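Local coordinates for protein ectonucleoside triphosphate diphosphohydrolase 4 (PDB 6WG5) that belongs to the GDA1/CD39 family, within the wider clan of proteins that share the actin-like ATPase fold, at residues E202-G207 with P237-F242; L255-L260 with V270-V275; C262-T267 with T488-L493. All coordinates share one frame; numbering follows the deposited sequence. Where two conformers were deposited one is given.

Contact 1. Residues E202-G207 with P237-F242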
ATOM      1  N   GLU A 202      16.209  -0.237  18.354  1.00 33.59           N
ATOM      2  CA  GLU A 202      16.014  -1.066  19.532  1.00 32.74           C
ATOM      3  C   GLU A 202      14.558  -1.517  19.572  1.00 36.63           C
ATOM      4  O   GLU A 202      13.646  -0.691  19.480  1.00 40.20           O
ATOM      5  CB  GLU A 202      16.377  -0.288  20.797  1.00 34.75           C
ATOM      6  CG  GLU A 202      16.343  -1.100  22.077  1.00 47.13           C
ATOM      7  CD  GLU A 202      16.692  -0.268  23.297  1.00 59.18           C
ATOM      8  OE1 GLU A 202      16.979   0.936  23.131  1.00 67.12           O
ATOM      9  OE2 GLU A 202      16.677  -0.820  24.417  1.00 59.20           O
ATOM     10  N   VAL A 203      14.345  -2.826  19.697  1.00 28.42           N
ATOM     11  CA  VAL A 203      13.019  -3.423  19.600  1.00 28.40           C
ATOM     12  C   VAL A 203      12.663  -4.076  20.927  1.00 30.19           C
ATOM     13  O   VAL A 203      13.499  -4.741  21.549  1.00 31.26           O
ATOM     14  CB  VAL A 203      12.955  -4.457  18.457  1.00 27.48           C
ATOM     15  CG1 VAL A 203      11.568  -5.071  18.362  1.00 27.59           C
ATOM     16  CG2 VAL A 203      13.347  -3.811  17.139  1.00 26.22           C
ATOM     17  N   ASN A 204      11.418  -3.887  21.355  1.00 37.84           N
ATOM     18  CA  ASN A 204      10.848  -4.606  22.490  1.00 39.08           C
ATOM     19  C   ASN A 204       9.862  -5.624  21.933  1.00 39.25           C
ATOM     20  O   ASN A 204       8.792  -5.253  21.437  1.00 41.44           O
ATOM     21  CB  ASN A 204      10.161  -3.656  23.469  1.00 38.83           C
ATOM     22  CG  ASN A 204      11.096  -2.596  24.008  1.00 45.49           C
ATOM     23  OD1 ASN A 204      10.832  -1.401  23.884  1.00 48.40           O
ATOM     24  ND2 ASN A 204      12.196  -3.029  24.615  1.00 47.85           N
ATOM     25  N   ILE A 205      10.224  -6.897  22.004  1.00 44.81           N
ATOM     26  CA  ILE A 205       9.352  -7.950  21.476  1.00 45.25           C
ATOM     27  C   ILE A 205       8.077  -8.003  22.312  1.00 51.34           C
ATOM     28  O   ILE A 205       8.153  -7.982  23.553  1.00 48.80           O
ATOM     29  CB  ILE A 205      10.077  -9.297  21.489  1.00 43.74           C
ATOM     30  CG1 ILE A 205      11.408  -9.195  20.735  1.00 45.16           C
ATOM     31  CG2 ILE A 205       9.202 -10.381  20.875  1.00 47.13           C
ATOM     32  CD1 ILE A 205      11.282  -8.732  19.291  1.00 44.69           C
ATOM     33  N   PRO A 206       6.897  -8.067  21.696  1.00 66.25           N
ATOM     34  CA  PRO A 206       5.654  -8.090  22.480  1.00 73.78           C
ATOM     35  C   PRO A 206       5.660  -9.189  23.532  1.00 79.14           C
ATOM     36  O   PRO A 206       5.908 -10.361  23.236  1.00 73.46           O
ATOM     37  CB  PRO A 206       4.576  -8.330  21.419  1.00 70.21           C
ATOM     38  CG  PRO A 206       5.163  -7.805  20.160  1.00 65.00           C
ATOM     39  CD  PRO A 206       6.633  -8.062  20.246  1.00 62.78           C
ATOM     40  N   GLY A 207       5.375  -8.802  24.771  1.00 99.15           N
ATOM     41  CA  GLY A 207       5.320  -9.754  25.864  1.00104.07           C
ATOM     42  C   GLY A 207       6.674 -10.190  26.374  1.00109.25           C
ATOM     43  O   GLY A 207       6.868 -11.375  26.671  1.00111.79           O
ATOM     44  N   PRO A 237       8.531  -0.224  17.153  1.00 39.02           N
ATOM     45  CA  PRO A 237       9.585  -1.029  17.795  1.00 40.25           C
ATOM     46  C   PRO A 237       9.487  -1.059  19.308  1.00 36.89           C
ATOM     47  O   PRO A 237       9.711  -2.113  19.916  1.00 33.68           O
ATOM     48  CB  PRO A 237      10.885  -0.351  17.327  1.00 36.22           C
ATOM     49  CG  PRO A 237      10.482   0.647  16.278  1.00 37.89           C
ATOM     50  CD  PRO A 237       9.071   1.014  16.570  1.00 35.79           C
ATOM     51  N   LYS A 238       9.170   0.069  19.936  1.00 51.54           N
ATOM     52  CA  LYS A 238       9.203   0.178  21.386  1.00 54.82           C
ATOM     53  C   LYS A 238       7.859  -0.187  22.000  1.00 55.69           C
ATOM     54  O   LYS A 238       6.802  -0.016  21.385  1.00 54.82           O
ATOM     55  CB  LYS A 238       9.592   1.595  21.810  1.00 58.95           C
ATOM     56  CG  LYS A 238      11.089   1.854  21.808  1.00 69.68           C
ATOM     57  CD  LYS A 238      11.409   3.244  22.341  1.00 82.98           C
ATOM     58  CE  LYS A 238      12.907   3.443  22.516  1.00 87.83           C
ATOM     59  NZ  LYS A 238      13.347   4.801  22.082  1.00 88.48           N
ATOM     60  N   THR A 239       7.914  -0.693  23.231  1.00 58.50           N
ATOM     61  CA  THR A 239       6.703  -0.973  23.989  1.00 59.96           C
ATOM     62  C   THR A 239       5.806   0.256  24.020  1.00 56.67           C
ATOM     63  O   THR A 239       6.275   1.384  24.190  1.00 57.51           O
ATOM     64  CB  THR A 239       7.060  -1.399  25.417  1.00 61.31           C
ATOM     65  OG1 THR A 239       7.926  -2.540  25.378  1.00 64.57           O
ATOM     66  CG2 THR A 239       5.807  -1.746  26.209  1.00 61.55           C
ATOM     67  N   VAL A 240       4.507   0.031  23.854  1.00 51.85           N
ATOM     68  CA  VAL A 240       3.519   1.102  23.828  1.00 54.58           C
ATOM     69  C   VAL A 240       2.783   1.111  25.159  1.00 58.09           C
ATOM     70  O   VAL A 240       2.352   0.058  25.648  1.00 59.41           O
ATOM     71  CB  VAL A 240       2.535   0.923  22.658  1.00 55.49           C
ATOM     72  CG1 VAL A 240       1.533   2.070  22.621  1.00 58.85           C
ATOM     73  CG2 VAL A 240       3.286   0.834  21.342  1.00 53.71           C
ATOM     74  N   SER A 241       2.639   2.296  25.743  1.00 64.05           N
ATOM     75  CA  SER A 241       1.883   2.488  26.976  1.00 68.71           C
ATOM     76  C   SER A 241       0.566   3.166  26.616  1.00 65.88           C
ATOM     77  O   SER A 241       0.552   4.337  26.220  1.00 66.22           O
ATOM     78  CB  SER A 241       2.679   3.316  27.982  1.00 71.51           C
ATOM     79  OG  SER A 241       3.129   4.530  27.403  1.00 71.07           O
ATOM     80  N   PHE A 242      -0.533   2.430  26.747  1.00 59.25           N
ATOM     81  CA  PHE A 242      -1.841   2.947  26.380  1.00 62.06           C
ATOM     82  C   PHE A 242      -2.447   3.749  27.526  1.00 69.88           C
ATOM     83  O   PHE A 242      -2.246   3.443  28.705  1.00 76.39           O
ATOM     84  CB  PHE A 242      -2.780   1.805  25.992  1.00 61.21           C
ATOM     85  CG  PHE A 242      -2.273   0.968  24.854  1.00 62.42           C
ATOM     86  CD1 PHE A 242      -2.499   1.350  23.542  1.00 65.93           C
ATOM     87  CD2 PHE A 242      -1.569  -0.199  25.096  1.00 58.82           C
ATOM     88  CE1 PHE A 242      -2.032   0.582  22.493  1.00 63.54           C
ATOM     89  CE2 PHE A 242      -1.100  -0.970  24.050  1.00 61.30           C
ATOM     90  CZ  PHE A 242      -1.331  -0.579  22.747  1.00 60.49           C
TER
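Pro237 meets Val203 and Asn204 chiefly through its carbonyl oxygen, where the end of strand 200-203 runs beside the loop that leaves strand 229-235. Asn204 N donates to Pro237 O at 2.9 Å, with 175° at the hydrogen, so this bond is almost straight. The CA of Val203 also faces the same oxygen in a CA-H...O contact. Pro237 CB lies 3.5 Å from the carbonyl oxygen of Glu202; its apolar contact is with Val203 CG2, at 4.3 Å. Next along the loop, Lys238 CA comes to 3.4 Å from OD1, the side-chain amide oxygen of Asn204. Thr239 then donates N-H to Asn204 OD1 (N to OD1 3.1 Å, 162° at the hydrogen). The first torsion of Asn204 (chi1 -58°) places CG beside its own backbone N, so that the N-H and the amide oxygen OD1 both face the 237-239 loop. The Asn204 and Thr239 side chains cross at about a right angle. Asn204 thus acts twice, as main-chain donor to Pro237 and as side-chain acceptor from Thr239. Both bonds engage backbone groups of the loop, which implies that the residue just past the strand end, Asn204, ties the loop's main chain at two points, two residues apart.

Contact 2. Residues L255-L260 with V270-V275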
ATOM      1  N   LEU A 255      -3.077  -3.105  15.121  1.00 35.13           N
ATOM      2  CA  LEU A 255      -1.735  -3.629  15.318  1.00 31.85           C
ATOM      3  C   LEU A 255      -1.696  -5.096  14.922  1.00 31.99           C
ATOM      4  O   LEU A 255      -2.605  -5.863  15.251  1.00 33.42           O
ATOM      5  CB  LEU A 255      -1.290  -3.471  16.776  1.00 30.53           C
ATOM      6  CG  LEU A 255      -1.058  -2.035  17.252  1.00 28.33           C
ATOM      7  CD1 LEU A 255      -0.886  -1.994  18.762  1.00 29.17           C
ATOM      8  CD2 LEU A 255       0.155  -1.429  16.560  1.00 27.48           C
ATOM      9  N   ALA A 256      -0.641  -5.475  14.206  1.00 36.28           N
ATOM     10  CA  ALA A 256      -0.410  -6.855  13.802  1.00 33.77           C
ATOM     11  C   ALA A 256       0.911  -7.325  14.392  1.00 36.56           C
ATOM     12  O   ALA A 256       1.928  -6.634  14.276  1.00 37.51           O
ATOM     13  CB  ALA A 256      -0.392  -6.989  12.278  1.00 30.77           C
ATOM     14  N   GLU A 257       0.889  -8.492  15.031  1.00 38.12           N
ATOM     15  CA  GLU A 257       2.079  -9.097  15.612  1.00 35.98           C
ATOM     16  C   GLU A 257       2.281 -10.464  14.979  1.00 38.16           C
ATOM     17  O   GLU A 257       1.430 -11.349  15.123  1.00 46.43           O
ATOM     18  CB  GLU A 257       1.947  -9.208  17.130  1.00 38.92           C
ATOM     19  CG  GLU A 257       2.213  -7.900  17.848  1.00 49.02           C
ATOM     20  CD  GLU A 257       1.501  -7.802  19.181  1.00 57.83           C
ATOM     21  OE1 GLU A 257       0.778  -6.804  19.390  1.00 59.93           O
ATOM     22  OE2 GLU A 257       1.655  -8.722  20.013  1.00 61.61           O
ATOM     23  N   PHE A 258       3.399 -10.632  14.280  1.00 30.67           N
ATOM     24  CA  PHE A 258       3.656 -11.838  13.511  1.00 29.23           C
ATOM     25  C   PHE A 258       5.140 -12.173  13.574  1.00 29.58           C
ATOM     26  O   PHE A 258       5.962 -11.388  14.057  1.00 25.59           O
ATOM     27  CB  PHE A 258       3.204 -11.670  12.056  1.00 25.08           C
ATOM     28  CG  PHE A 258       3.811 -10.481  11.368  1.00 24.06           C
ATOM     29  CD1 PHE A 258       4.993 -10.602  10.659  1.00 26.82           C
ATOM     30  CD2 PHE A 258       3.203  -9.240  11.438  1.00 23.57           C
ATOM     31  CE1 PHE A 258       5.555  -9.510  10.028  1.00 26.61           C
ATOM     32  CE2 PHE A 258       3.757  -8.144  10.808  1.00 25.38           C
ATOM     33  CZ  PHE A 258       4.936  -8.279  10.102  1.00 26.21           C
ATOM     34  N   ASN A 259       5.473 -13.361  13.068  1.00 34.46           N
ATOM     35  CA  ASN A 259       6.839 -13.871  13.061  1.00 29.75           C
ATOM     36  C   ASN A 259       7.162 -14.343  11.651  1.00 31.86           C
ATOM     37  O   ASN A 259       6.512 -15.259  11.139  1.00 39.35           O
ATOM     38  CB  ASN A 259       6.999 -15.017  14.063  1.00 28.70           C
ATOM     39  CG  ASN A 259       8.440 -15.454  14.228  1.00 31.75           C
ATOM     40  OD1 ASN A 259       9.322 -15.029  13.479  1.00 30.75           O
ATOM     41  ND2 ASN A 259       8.685 -16.318  15.206  1.00 31.53           N
ATOM     42  N   LEU A 260       8.157 -13.713  11.023  1.00 34.46           N
ATOM     43  CA  LEU A 260       8.522 -14.061   9.655  1.00 30.99           C
ATOM     44  C   LEU A 260       9.477 -15.241   9.580  1.00 33.42           C
ATOM     45  O   LEU A 260       9.623 -15.832   8.504  1.00 36.43           O
ATOM     46  CB  LEU A 260       9.158 -12.861   8.954  1.00 30.97           C
ATOM     47  CG  LEU A 260       8.206 -11.873   8.286  1.00 27.73           C
ATOM     48  CD1 LEU A 260       8.956 -10.611   7.909  1.00 25.79           C
ATOM     49  CD2 LEU A 260       7.572 -12.499   7.058  1.00 32.95           C
ATOM     50  N   VAL A 270      10.313 -11.203  14.730  1.00 28.17           N
ATOM     51  CA  VAL A 270       9.013 -10.834  15.282  1.00 28.23           C
ATOM     52  C   VAL A 270       8.847  -9.326  15.152  1.00 27.86           C
ATOM     53  O   VAL A 270       9.699  -8.556  15.613  1.00 27.30           O
ATOM     54  CB  VAL A 270       8.887 -11.282  16.749  1.00 29.33           C
ATOM     55  CG1 VAL A 270       7.596 -10.757  17.367  1.00 29.43           C
ATOM     56  CG2 VAL A 270       8.932 -12.796  16.842  1.00 30.25           C
ATOM     57  N   TYR A 271       7.748  -8.902  14.529  1.00 32.55           N
ATOM     58  CA  TYR A 271       7.499  -7.494  14.259  1.00 29.56           C
ATOM     59  C   TYR A 271       6.108  -7.096  14.729  1.00 27.83           C
ATOM     60  O   TYR A 271       5.163  -7.886  14.645  1.00 28.04           O
ATOM     61  CB  TYR A 271       7.624  -7.181  12.760  1.00 30.95           C
ATOM     62  CG  TYR A 271       9.030  -7.302  12.228  1.00 27.87           C
ATOM     63  CD1 TYR A 271       9.900  -6.225  12.270  1.00 23.89           C
ATOM     64  CD2 TYR A 271       9.487  -8.495  11.686  1.00 26.23           C
ATOM     65  CE1 TYR A 271      11.188  -6.330  11.792  1.00 26.95           C
ATOM     66  CE2 TYR A 271      10.773  -8.611  11.204  1.00 27.02           C
ATOM     67  CZ  TYR A 271      11.620  -7.525  11.259  1.00 26.32           C
ATOM     68  OH  TYR A 271      12.905  -7.629  10.782  1.00 28.89           O
ATOM     69  N   ARG A 272       6.001  -5.872  15.238  1.00 26.53           N
ATOM     70  CA  ARG A 272       4.724  -5.235  15.531  0.51 26.67           C
ATOM     71  C   ARG A 272       4.519  -4.119  14.515  1.00 30.55           C
ATOM     72  O   ARG A 272       5.288  -3.151  14.496  1.00 23.77           O
ATOM     73  CB  ARG A 272       4.703  -4.682  16.957  0.51 27.78           C
ATOM     74  CG  ARG A 272       3.349  -4.152  17.402  0.51 30.01           C
ATOM     75  CD  ARG A 272       3.419  -3.458  18.758  0.51 33.78           C
ATOM     76  NE  ARG A 272       4.420  -4.060  19.642  0.51 36.20           N
ATOM     77  CZ  ARG A 272       5.445  -3.413  20.195  0.51 33.14           C
ATOM     78  NH1 ARG A 272       6.288  -4.071  20.982  0.51 29.74           N
ATOM     79  NH2 ARG A 272       5.630  -2.116  19.987  0.51 26.65           N
ATOM     80  N   VAL A 273       3.498  -4.257  13.672  1.00 33.31           N
ATOM     81  CA  VAL A 273       3.241  -3.314  12.590  1.00 31.02           C
ATOM     82  C   VAL A 273       1.862  -2.699  12.781  1.00 29.64           C
ATOM     83  O   VAL A 273       0.874  -3.416  12.973  1.00 25.88           O
ATOM     84  CB  VAL A 273       3.348  -3.990  11.212  1.00 28.84           C
ATOM     85  CG1 VAL A 273       3.116  -2.976  10.103  1.00 32.62           C
ATOM     86  CG2 VAL A 273       4.707  -4.652  11.054  1.00 30.43           C
ATOM     87  N   TYR A 274       1.805  -1.370  12.720  1.00 27.39           N
ATOM     88  CA  TYR A 274       0.558  -0.622  12.782  1.00 23.97           C
ATOM     89  C   TYR A 274       0.066  -0.361  11.367  1.00 26.37           C
ATOM     90  O   TYR A 274       0.848   0.042  10.503  1.00 27.06           O
ATOM     91  CB  TYR A 274       0.772   0.695  13.528  1.00 23.56           C
ATOM     92  CG  TYR A 274      -0.330   1.720  13.360  1.00 25.90           C
ATOM     93  CD1 TYR A 274      -0.210   2.747  12.435  1.00 25.81           C
ATOM     94  CD2 TYR A 274      -1.477   1.672  14.139  1.00 27.86           C
ATOM     95  CE1 TYR A 274      -1.204   3.694  12.283  1.00 29.01           C
ATOM     96  CE2 TYR A 274      -2.481   2.615  13.993  1.00 29.15           C
ATOM     97  CZ  TYR A 274      -2.336   3.625  13.067  1.00 31.90           C
ATOM     98  OH  TYR A 274      -3.330   4.566  12.915  1.00 32.91           O
ATOM     99  N   VAL A 275      -1.220  -0.603  11.132  1.00 28.21           N
ATOM    100  CA  VAL A 275      -1.825  -0.438   9.814  1.00 30.85           C
ATOM    101  C   VAL A 275      -3.152   0.285   9.982  1.00 30.55           C
ATOM    102  O   VAL A 275      -4.015  -0.162  10.744  1.00 32.63           O
ATOM    103  CB  VAL A 275      -2.034  -1.790   9.103  1.00 30.88           C
ATOM    104  CG1 VAL A 275      -2.682  -1.585   7.739  1.00 34.48           C
ATOM    105  CG2 VAL A 275      -0.715  -2.521   8.955  1.00 32.87           C
TER
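Val273 O accepts the N-H of Ala256 at 2.8 Å, 161° at the hydrogen, while the CA of Leu255 meets the same oxygen in a CA-H...O contact. The bond belongs to a beta hairpin of strands 255-259 and 270-279, whose short axes run at 157° to each other, and strand 255-259 forms one border of a six-stranded mixed sheet. Ala256 and Phe258 make hydrogen-bonded pairs with Val273 and Tyr271, each with two backbone bonds; Tyr271 N to Phe258 O measures 3.1 Å.

On the face bearing Phe258, Tyr271 and Val273, the Phe258 ring bridges to the partner strand. Phe258 CG sits between its backbone N and carbonyl carbon (chi1 55°), and in the ring beyond it CE2 lies 3.6 Å from Val273 CG2, CZ is 3.9 Å from Tyr271 CB, and Tyr271 O lies over one face, toward the rim. Val177 of helix 172-186 touches both Ala256 and Phe258 on this face.

On the face of Leu255, Glu257 and Arg272, the last two lie side by side, with CG to CG at 3.9 Å. Their charged ends are not a salt bridge; in the conformer given here Arg272 NH2 probably bonds to Lys238 O. At the end of this face, Leu255 CD2 touches Tyr274 CB at 3.8 Å, near the plane of the tyrosine ring at its edge.

Contact 3. Residues C262-T267 with T488-L493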
ATOM      1  N   CYS A 262      11.138 -19.101  10.551  1.00 34.40           N
ATOM      2  CA  CYS A 262      10.611 -20.458  10.594  1.00 37.54           C
ATOM      3  C   CYS A 262      10.561 -21.030  12.003  1.00 40.42           C
ATOM      4  O   CYS A 262       9.812 -21.984  12.241  1.00 45.18           O
ATOM      5  CB  CYS A 262      11.454 -21.378   9.707  1.00 35.20           C
ATOM      6  SG  CYS A 262      13.212 -21.416  10.128  1.00 42.11           S
ATOM      7  N   ASP A 263      11.332 -20.475  12.934  1.00 42.39           N
ATOM      8  CA  ASP A 263      11.379 -20.953  14.310  1.00 42.02           C
ATOM      9  C   ASP A 263      10.458 -20.081  15.156  1.00 42.64           C
ATOM     10  O   ASP A 263      10.755 -18.907  15.399  1.00 39.78           O
ATOM     11  CB  ASP A 263      12.810 -20.918  14.840  1.00 44.44           C
ATOM     12  CG  ASP A 263      12.963 -21.644  16.162  1.00 52.94           C
ATOM     13  OD1 ASP A 263      11.956 -21.789  16.886  1.00 53.43           O
ATOM     14  OD2 ASP A 263      14.095 -22.067  16.479  1.00 60.79           O
ATOM     15  N   VAL A 264       9.343 -20.658  15.609  1.00 41.96           N
ATOM     16  CA  VAL A 264       8.382 -19.927  16.422  1.00 39.16           C
ATOM     17  C   VAL A 264       8.960 -19.512  17.767  1.00 43.88           C
ATOM     18  O   VAL A 264       8.370 -18.675  18.454  1.00 46.14           O
ATOM     19  CB  VAL A 264       7.099 -20.766  16.634  1.00 39.55           C
ATOM     20  CG1 VAL A 264       6.379 -20.982  15.313  1.00 39.68           C
ATOM     21  CG2 VAL A 264       7.423 -22.098  17.301  1.00 40.73           C
ATOM     22  N   HIS A 265      10.102 -20.077  18.161  1.00 44.67           N
ATOM     23  CA  HIS A 265      10.713 -19.776  19.448  1.00 43.24           C
ATOM     24  C   HIS A 265      11.790 -18.702  19.371  1.00 44.33           C
ATOM     25  O   HIS A 265      12.305 -18.292  20.417  1.00 48.96           O
ATOM     26  CB  HIS A 265      11.303 -21.053  20.052  1.00 43.03           C
ATOM     27  CG  HIS A 265      10.269 -22.068  20.425  1.00 49.05           C
ATOM     28  ND1 HIS A 265      10.316 -23.374  19.989  1.00 52.59           N
ATOM     29  CD2 HIS A 265       9.155 -21.964  21.186  1.00 51.19           C
ATOM     30  CE1 HIS A 265       9.277 -24.033  20.471  1.00 59.01           C
ATOM     31  NE2 HIS A 265       8.557 -23.200  21.201  1.00 56.86           N
ATOM     32  N   GLN A 266      12.140 -18.240  18.177  1.00 51.32           N
ATOM     33  CA  GLN A 266      13.065 -17.131  18.008  1.00 53.26           C
ATOM     34  C   GLN A 266      12.293 -15.833  17.800  1.00 52.13           C
ATOM     35  O   GLN A 266      11.130 -15.831  17.392  1.00 56.53           O
ATOM     36  CB  GLN A 266      14.007 -17.389  16.829  1.00 56.32           C
ATOM     37  CG  GLN A 266      15.259 -18.161  17.217  1.00 62.79           C
ATOM     38  CD  GLN A 266      15.850 -18.950  16.063  1.00 69.86           C
ATOM     39  OE1 GLN A 266      15.639 -18.622  14.894  1.00 74.06           O
ATOM     40  NE2 GLN A 266      16.589 -20.004  16.389  1.00 70.56           N
ATOM     41  N   THR A 267      12.961 -14.717  18.093  1.00 42.32           N
ATOM     42  CA  THR A 267      12.326 -13.407  18.068  1.00 41.33           C
ATOM     43  C   THR A 267      12.963 -12.433  17.088  1.00 34.28           C
ATOM     44  O   THR A 267      12.468 -11.309  16.953  1.00 33.49           O
ATOM     45  CB  THR A 267      12.346 -12.781  19.468  1.00 42.69           C
ATOM     46  OG1 THR A 267      13.702 -12.648  19.917  1.00 44.25           O
ATOM     47  CG2 THR A 267      11.561 -13.642  20.449  1.00 43.15           C
ATOM     48  N   THR A 488       4.865 -18.993   3.248  1.00 29.09           N
ATOM     49  CA  THR A 488       5.889 -20.016   3.075  1.00 32.07           C
ATOM     50  C   THR A 488       6.980 -19.940   4.140  1.00 33.24           C
ATOM     51  O   THR A 488       8.036 -20.560   3.980  1.00 37.78           O
ATOM     52  CB  THR A 488       6.523 -19.908   1.686  1.00 35.16           C
ATOM     53  OG1 THR A 488       7.149 -18.628   1.534  1.00 37.47           O
ATOM     54  CG2 THR A 488       5.481 -20.091   0.597  1.00 35.32           C
ATOM     55  N   ARG A 489       6.742 -19.209   5.230  1.00 34.75           N
ATOM     56  CA  ARG A 489       7.810 -18.913   6.178  1.00 33.05           C
ATOM     57  C   ARG A 489       8.324 -20.149   6.909  1.00 37.04           C
ATOM     58  O   ARG A 489       9.412 -20.094   7.494  1.00 34.28           O
ATOM     59  CB  ARG A 489       7.329 -17.876   7.193  1.00 29.49           C
ATOM     60  CG  ARG A 489       6.244 -18.370   8.138  1.00 32.25           C
ATOM     61  CD  ARG A 489       5.528 -17.194   8.781  1.00 32.10           C
ATOM     62  NE  ARG A 489       4.695 -17.573   9.919  1.00 33.62           N
ATOM     63  CZ  ARG A 489       3.426 -17.965   9.833  1.00 37.54           C
ATOM     64  NH1 ARG A 489       2.759 -18.274  10.936  1.00 42.13           N
ATOM     65  NH2 ARG A 489       2.822 -18.054   8.655  1.00 33.46           N
ATOM     66  N   PHE A 490       7.583 -21.257   6.892  1.00 32.28           N
ATOM     67  CA  PHE A 490       7.998 -22.459   7.604  1.00 32.33           C
ATOM     68  C   PHE A 490       8.737 -23.460   6.724  1.00 34.19           C
ATOM     69  O   PHE A 490       9.366 -24.376   7.263  1.00 34.56           O
ATOM     70  CB  PHE A 490       6.782 -23.144   8.244  1.00 27.27           C
ATOM     71  CG  PHE A 490       6.202 -22.390   9.407  1.00 25.23           C
ATOM     72  CD1 PHE A 490       7.020 -21.929  10.428  1.00 25.19           C
ATOM     73  CD2 PHE A 490       4.842 -22.135   9.478  1.00 24.46           C
ATOM     74  CE1 PHE A 490       6.493 -21.232  11.498  1.00 24.42           C
ATOM     75  CE2 PHE A 490       4.308 -21.439  10.544  1.00 23.69           C
ATOM     76  CZ  PHE A 490       5.135 -20.987  11.554  1.00 24.41           C
ATOM     77  N   LEU A 491       8.682 -23.314   5.403  1.00 34.22           N
ATOM     78  CA  LEU A 491       9.386 -24.242   4.523  1.00 36.84           C
ATOM     79  C   LEU A 491      10.843 -24.457   4.910  1.00 37.66           C
ATOM     80  O   LEU A 491      11.301 -25.610   4.854  1.00 41.68           O
ATOM     81  CB  LEU A 491       9.300 -23.749   3.071  1.00 40.55           C
ATOM     82  CG  LEU A 491       7.954 -23.904   2.360  1.00 41.49           C
ATOM     83  CD1 LEU A 491       8.055 -23.356   0.945  1.00 38.58           C
ATOM     84  CD2 LEU A 491       7.495 -25.360   2.334  1.00 44.40           C
ATOM     85  N   PRO A 492      11.617 -23.434   5.285  1.00 46.73           N
ATOM     86  CA  PRO A 492      13.006 -23.685   5.698  1.00 46.66           C
ATOM     87  C   PRO A 492      13.136 -24.736   6.793  1.00 51.05           C
ATOM     88  O   PRO A 492      14.219 -25.301   6.976  1.00 53.46           O
ATOM     89  CB  PRO A 492      13.489 -22.310   6.184  1.00 39.80           C
ATOM     90  CG  PRO A 492      12.376 -21.334   5.902  1.00 38.91           C
ATOM     91  CD  PRO A 492      11.378 -22.005   5.031  1.00 44.55           C
ATOM     92  N   LEU A 493      12.056 -25.003   7.536  1.00 53.84           N
ATOM     93  CA  LEU A 493      12.115 -26.043   8.560  1.00 53.89           C
ATOM     94  C   LEU A 493      12.467 -27.395   7.962  1.00 59.63           C
ATOM     95  O   LEU A 493      13.111 -28.217   8.624  1.00 58.35           O
ATOM     96  CB  LEU A 493      10.785 -26.152   9.308  1.00 50.91           C
ATOM     97  CG  LEU A 493      10.505 -25.182  10.456  1.00 45.28           C
ATOM     98  CD1 LEU A 493       9.203 -25.571  11.136  1.00 42.59           C
ATOM     99  CD2 LEU A 493      11.640 -25.150  11.473  1.00 43.49           C
TER
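Cys262 and Phe490 bring the loop joining strands 255-259 and 270-279 against the type I turn Thr488-Leu491, which follows helix 479-487 and leads into the helix ending at 496. Cys262 CB lies 3.3 Å from Arg489 O, 3.9 Å from Pro492 CG and 4.0 Å from Leu493 CG, so three residues of the turn and helix touch this carbon. Cys262 SG, standing between the backbone N and the carbonyl carbon (chi1 57°), comes to 4.1 Å from Pro492 CB. The backbone oxygen of Cys262 sits near the plane of the Phe490 ring, at its edge, 3.3 Å from CD1, with Leu493 CG also within contact distance.

The two segments share no hydrogen bond; they meet through van der Waals contacts, apolar carbons against one another and against two carbonyl oxygens. The loop is shaped from within, by a second type I turn from Asp263 to Gln266 and an Asx turn in which Asp263 OD1 accepts from His265 N. Arg489 CG lies over the centre of one Phe490 face, while Arg489 makes a cation-pi contact with Tyr486 and its NH2 bonds to Tyr486 O. Beyond the cysteine, Val264 and Phe490 cross at about a right angle, with Val264 CG1 3.8 Å from Phe490 CE1.

From the N terminus, contact 1 comes first, closing a loop that contains strands 214-217, 221-225 and 229-235. The chain then passes through helix 245-254 into contact 2, a hairpin of the six-stranded sheet that closes the nine-residue connection between its segments. Contact 3 crosses contact 2: its first segment, 262-267, is in that connection, and its partner 488-493 closes a long loop of 220 residues near the end of the modelled chain. Contacts 1 and 2 are in series but adjoin through Arg272, and their centres lie about 11 Å apart. Asn259 and Arg489 bring contacts 2 and 3 together. Ile205 CD1 also touches Thr267 O, joining 202-207 to the hairpin connection, which contact 3 in turn ties to the C-terminal region.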